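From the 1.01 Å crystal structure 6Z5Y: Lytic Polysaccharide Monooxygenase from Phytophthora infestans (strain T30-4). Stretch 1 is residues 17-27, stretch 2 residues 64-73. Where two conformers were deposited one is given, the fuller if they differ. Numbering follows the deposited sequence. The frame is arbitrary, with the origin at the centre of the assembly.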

# COMPACT_ATOMS: atom_id res chain seq x y z
N ASN A 17 -0.82 11.07 6.99
CA ASN A 17 -0.84 9.58 6.98
C ASN A 17 -2.22 9.03 6.65
O ASN A 17 -2.44 7.82 6.73
N ASN A 18 -3.11 9.88 6.18
CA ASN A 18 -4.51 9.53 5.91
C ASN A 18 -4.66 8.63 4.70
O ASN A 18 -3.89 8.70 3.75
N TRP A 19 -5.78 7.92 4.71
CA TRP A 19 -6.27 7.28 3.51
C TRP A 19 -6.71 8.31 2.49
O TRP A 19 -7.00 9.48 2.76
N VAL A 20 -6.74 7.82 1.25
CA VAL A 20 -7.20 8.60 0.08
C VAL A 20 -8.73 8.57 -0.02
O VAL A 20 -9.35 9.61 -0.24
N VAL A 21 -9.29 7.38 0.11
CA VAL A 21 -10.75 7.19 0.22
C VAL A 21 -11.04 6.17 1.30
O VAL A 21 -10.18 5.30 1.62
N GLU A 22 -12.27 6.23 1.81
CA GLU A 22 -12.85 5.22 2.70
C GLU A 22 -14.22 4.89 2.11
O GLU A 22 -15.05 5.80 2.01
N ILE A 23 -14.41 3.66 1.69
CA ILE A 23 -15.56 3.28 0.85
C ILE A 23 -16.16 1.99 1.36
O ILE A 23 -15.54 1.25 2.13
N GLU A 24 -17.35 1.67 0.90
CA GLU A 24 -17.95 0.34 1.14
C GLU A 24 -17.14 -0.72 0.46
O GLU A 24 -16.53 -0.47 -0.58
N PRO A 25 -17.14 -1.96 0.95
CA PRO A 25 -16.52 -3.05 0.20
C PRO A 25 -17.08 -3.07 -1.22
O PRO A 25 -18.32 -2.96 -1.40
N GLN A 26 -16.18 -3.24 -2.19
CA GLN A 26 -16.58 -3.22 -3.61
C GLN A 26 -17.13 -4.54 -4.08
O GLN A 26 -17.64 -4.59 -5.21
N TRP A 27 -16.95 -5.57 -3.29
CA TRP A 27 -17.39 -6.93 -3.62
C TRP A 27 -18.54 -7.27 -2.69
O TRP A 27 -18.36 -7.14 -1.47
N PRO A 64 -12.16 5.05 -10.52
CA PRO A 64 -12.36 6.34 -9.84
C PRO A 64 -12.78 6.26 -8.39
O PRO A 64 -12.48 7.21 -7.68
N VAL A 65 -13.41 5.18 -7.95
CA VAL A 65 -13.83 5.17 -6.54
C VAL A 65 -12.63 5.08 -5.61
O VAL A 65 -12.81 5.33 -4.41
N PHE A 66 -11.45 4.76 -6.12
CA PHE A 66 -10.24 4.73 -5.28
C PHE A 66 -9.55 6.08 -5.23
O PHE A 66 -8.57 6.20 -4.49
N GLY A 67 -10.04 7.09 -5.93
CA GLY A 67 -9.54 8.45 -5.75
C GLY A 67 -8.23 8.69 -6.46
O GLY A 67 -7.73 7.90 -7.26
N GLU A 68 -7.64 9.83 -6.13
CA GLU A 68 -6.49 10.43 -6.83
C GLU A 68 -5.33 9.42 -6.91
O GLU A 68 -4.92 8.85 -5.87
N GLU A 69 -4.71 9.36 -8.06
CA GLU A 69 -3.43 8.68 -8.25
C GLU A 69 -2.41 9.27 -7.25
O GLU A 69 -2.38 10.46 -7.06
N CYS A 70 -1.64 8.41 -6.65
CA CYS A 70 -0.55 8.77 -5.73
C CYS A 70 -1.05 9.34 -4.40
O CYS A 70 -0.25 9.68 -3.54
N GLY A 71 -2.37 9.42 -4.19
CA GLY A 71 -2.83 9.97 -2.91
C GLY A 71 -2.32 11.37 -2.70
O GLY A 71 -2.39 12.22 -3.60
N PHE A 72 -1.80 11.61 -1.51
CA PHE A 72 -1.28 12.93 -1.08
C PHE A 72 0.17 13.10 -1.49
O PHE A 72 0.71 14.19 -1.29
N THR A 73 0.81 12.05 -1.99
CA THR A 73 2.23 12.10 -2.29
C THR A 73 2.43 12.64 -3.69
O THR A 73 1.57 12.53 -4.57

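Two stretches of chain can pack closely without a single hydrogen bond between them, provided that the bumps of one meet hollows in the other. The contact between residues 17-27 and 64-73 of this lytic polysaccharide monooxygenase is a compact example: it buries 469 Å², summed over both sides, and rests on shape.

The bumps of the first stretch are Val-20, Val-21 and Ile-23, whose CA-to-CB bonds all point toward the second stretch; Glu-22, between the last two, points away, as expected where a strand alternates its sides. The hollows opposite owe much to glycine. Val-20, with chi1 in t, sets CG2 3.5 Å from CA of Gly-71, while its CG1 lies 3.8 Å from O of Phe-66 and 3.9 Å from N of Glu-68. Both glycines nearby are bare where the valines press. An ideal CB on Gly-71 would sit 2.9 Å from CG2 of Val-20, and one on Gly-67 would sit 2.9 Å from CG1 of Val-21, both clashes. Each glycine also has a positive phi, so local conformation and packing favour the same residue.

Val-21, in the m rotamer, fits against the backbone of the 3-10 segment: its CG2 approaches O of Val-65 at 3.4 Å and its CG1 approaches O of Phe-66 at 3.8 Å. These are methyl-to-carbonyl packing contacts.

Further along, the second stretch supplies bulk of its own. The CA-to-CB bond of Phe-66 (chi1 m) points away from the first stretch, but its ring comes nearer, and CD1 of Ile-23 rests over one face, 4.2 Å from the ring centroid in a CH-pi contact. Ile-23 extends to reach it, with chi1 p and chi2 t, and the same CD1 lies 4.0 Å from CG2 of Val-65, which points toward the first stretch in rotamer m. Gln-26, m at both chi1 and chi2, adds its aliphatic portion, with CG 4.2 Å from CZ of Phe-66. Its amide is anchored within its own stretch, NE2 donating to O of Glu-24 at 2.9 Å, while OE1 lies 3.6 Å from CG2 of Val-65.

At the other end, the CA-to-CB bond of Phe-72 (chi1 m) points sideways, but the end of the ring comes nearer the first stretch. Its CE2 comes within 3.9 Å of CB of Asn-18, which has chi1 in t, and O of Trp-19 meets the ring edge, 3.3 Å from CE2. That carbonyl oxygen, buried by the contact, has no hydrogen-bonding partner in the model, a small polar cost within an otherwise well-fitted surface.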

# COMPACT_ATOMS: atom_id res chain seq x y z
CB ASN A 17 -0.35 9.05 8.32
CG ASN A 17 -1.27 9.39 9.46
OD1 ASN A 17 -2.41 9.83 9.25
ND2 ASN A 17 -0.83 9.15 10.68
CB ASN A 18 -5.30 10.83 5.66
CG ASN A 18 -6.75 10.83 6.02
OD1 ASN A 18 -7.20 9.87 6.59
ND2 ASN A 18 -7.51 11.85 5.56
CB TRP A 19 -7.41 6.31 3.85
CG TRP A 19 -8.42 6.80 4.84
CD1 TRP A 19 -8.50 6.42 6.14
CD2 TRP A 19 -9.53 7.69 4.63
NE1 TRP A 19 -9.55 7.00 6.76
CE2 TRP A 19 -10.21 7.77 5.85
CE3 TRP A 19 -10.03 8.40 3.52
CZ2 TRP A 19 -11.37 8.53 6.00
CZ3 TRP A 19 -11.15 9.18 3.68
CH2 TRP A 19 -11.81 9.26 4.91
CB VAL A 20 -6.53 8.08 -1.20
CG1 VAL A 20 -6.94 8.91 -2.41
CG2 VAL A 20 -5.02 8.04 -1.06
CB VAL A 21 -11.40 6.75 -1.09
CG1 VAL A 21 -11.20 7.76 -2.22
CG2 VAL A 21 -10.92 5.39 -1.55
CB GLU A 22 -12.93 5.77 4.11
CG GLU A 22 -13.57 4.79 5.06
CD GLU A 22 -13.57 5.38 6.45
OE1 GLU A 22 -12.68 5.03 7.22
OE2 GLU A 22 -14.46 6.18 6.75
CB ILE A 23 -15.16 3.17 -0.63
CG1 ILE A 23 -14.09 2.10 -0.89
CG2 ILE A 23 -14.76 4.54 -1.13
CD1 ILE A 23 -13.68 1.94 -2.34
CB GLU A 24 -19.27 0.16 0.42
CG GLU A 24 -20.26 1.12 0.97
CD GLU A 24 -21.64 1.05 0.36
OE1 GLU A 24 -22.46 1.88 0.73
OE2 GLU A 24 -21.88 0.16 -0.48
CB PRO A 25 -16.88 -4.28 1.00
CG PRO A 25 -17.08 -3.73 2.39
CD PRO A 25 -17.78 -2.42 2.20
CB GLN A 26 -15.38 -2.87 -4.47
CG GLN A 26 -14.88 -1.48 -4.11
CD GLN A 26 -15.94 -0.45 -4.43
OE1 GLN A 26 -16.29 -0.28 -5.62
NE2 GLN A 26 -16.59 0.11 -3.45
CB TRP A 27 -16.24 -7.87 -3.45
CG TRP A 27 -15.06 -7.47 -4.26
CD1 TRP A 27 -14.98 -6.66 -5.36
CD2 TRP A 27 -13.74 -7.93 -4.01
NE1 TRP A 27 -13.68 -6.60 -5.80
CE2 TRP A 27 -12.91 -7.38 -4.99
CE3 TRP A 27 -13.19 -8.76 -3.03
CZ2 TRP A 27 -11.55 -7.65 -5.03
CZ3 TRP A 27 -11.85 -8.99 -3.04
CH2 TRP A 27 -11.04 -8.46 -4.05
CB PRO A 64 -13.37 7.07 -10.69
CG PRO A 64 -14.02 5.97 -11.46
CD PRO A 64 -13.04 4.84 -11.67
CB VAL A 65 -14.87 4.11 -6.17
CG1 VAL A 65 -16.15 4.32 -6.94
CG2 VAL A 65 -14.33 2.71 -6.25
CB PHE A 66 -9.31 3.60 -5.69
CG PHE A 66 -9.86 2.28 -5.28
CD1 PHE A 66 -9.72 1.91 -3.96
CD2 PHE A 66 -10.56 1.45 -6.12
CE1 PHE A 66 -10.19 0.70 -3.50
CE2 PHE A 66 -11.07 0.25 -5.66
CZ PHE A 66 -10.87 -0.12 -4.34
CB GLU A 68 -6.01 11.64 -6.03
CG GLU A 68 -6.66 12.98 -6.34
CD GLU A 68 -5.81 14.07 -5.70
OE1 GLU A 68 -4.62 14.19 -6.08
OE2 GLU A 68 -6.31 14.73 -4.77
CB GLU A 69 -2.98 8.93 -9.71
CG GLU A 69 -1.79 8.11 -10.10
CD GLU A 69 -1.33 8.22 -11.53
OE1 GLU A 69 -1.97 8.94 -12.31
OE2 GLU A 69 -0.28 7.62 -11.83
CB CYS A 70 0.45 9.72 -6.38
SG CYS A 70 1.28 8.95 -7.79
CB PHE A 72 -1.45 13.07 0.43
CG PHE A 72 -2.86 12.93 0.92
CD1 PHE A 72 -3.70 14.02 0.98
CD2 PHE A 72 -3.36 11.72 1.36
CE1 PHE A 72 -4.99 13.88 1.48
CE2 PHE A 72 -4.64 11.58 1.84
CZ PHE A 72 -5.47 12.67 1.90
CB THR A 73 2.90 10.73 -2.12
OG1 THR A 73 2.39 9.80 -3.10
CG2 THR A 73 2.73 10.18 -0.71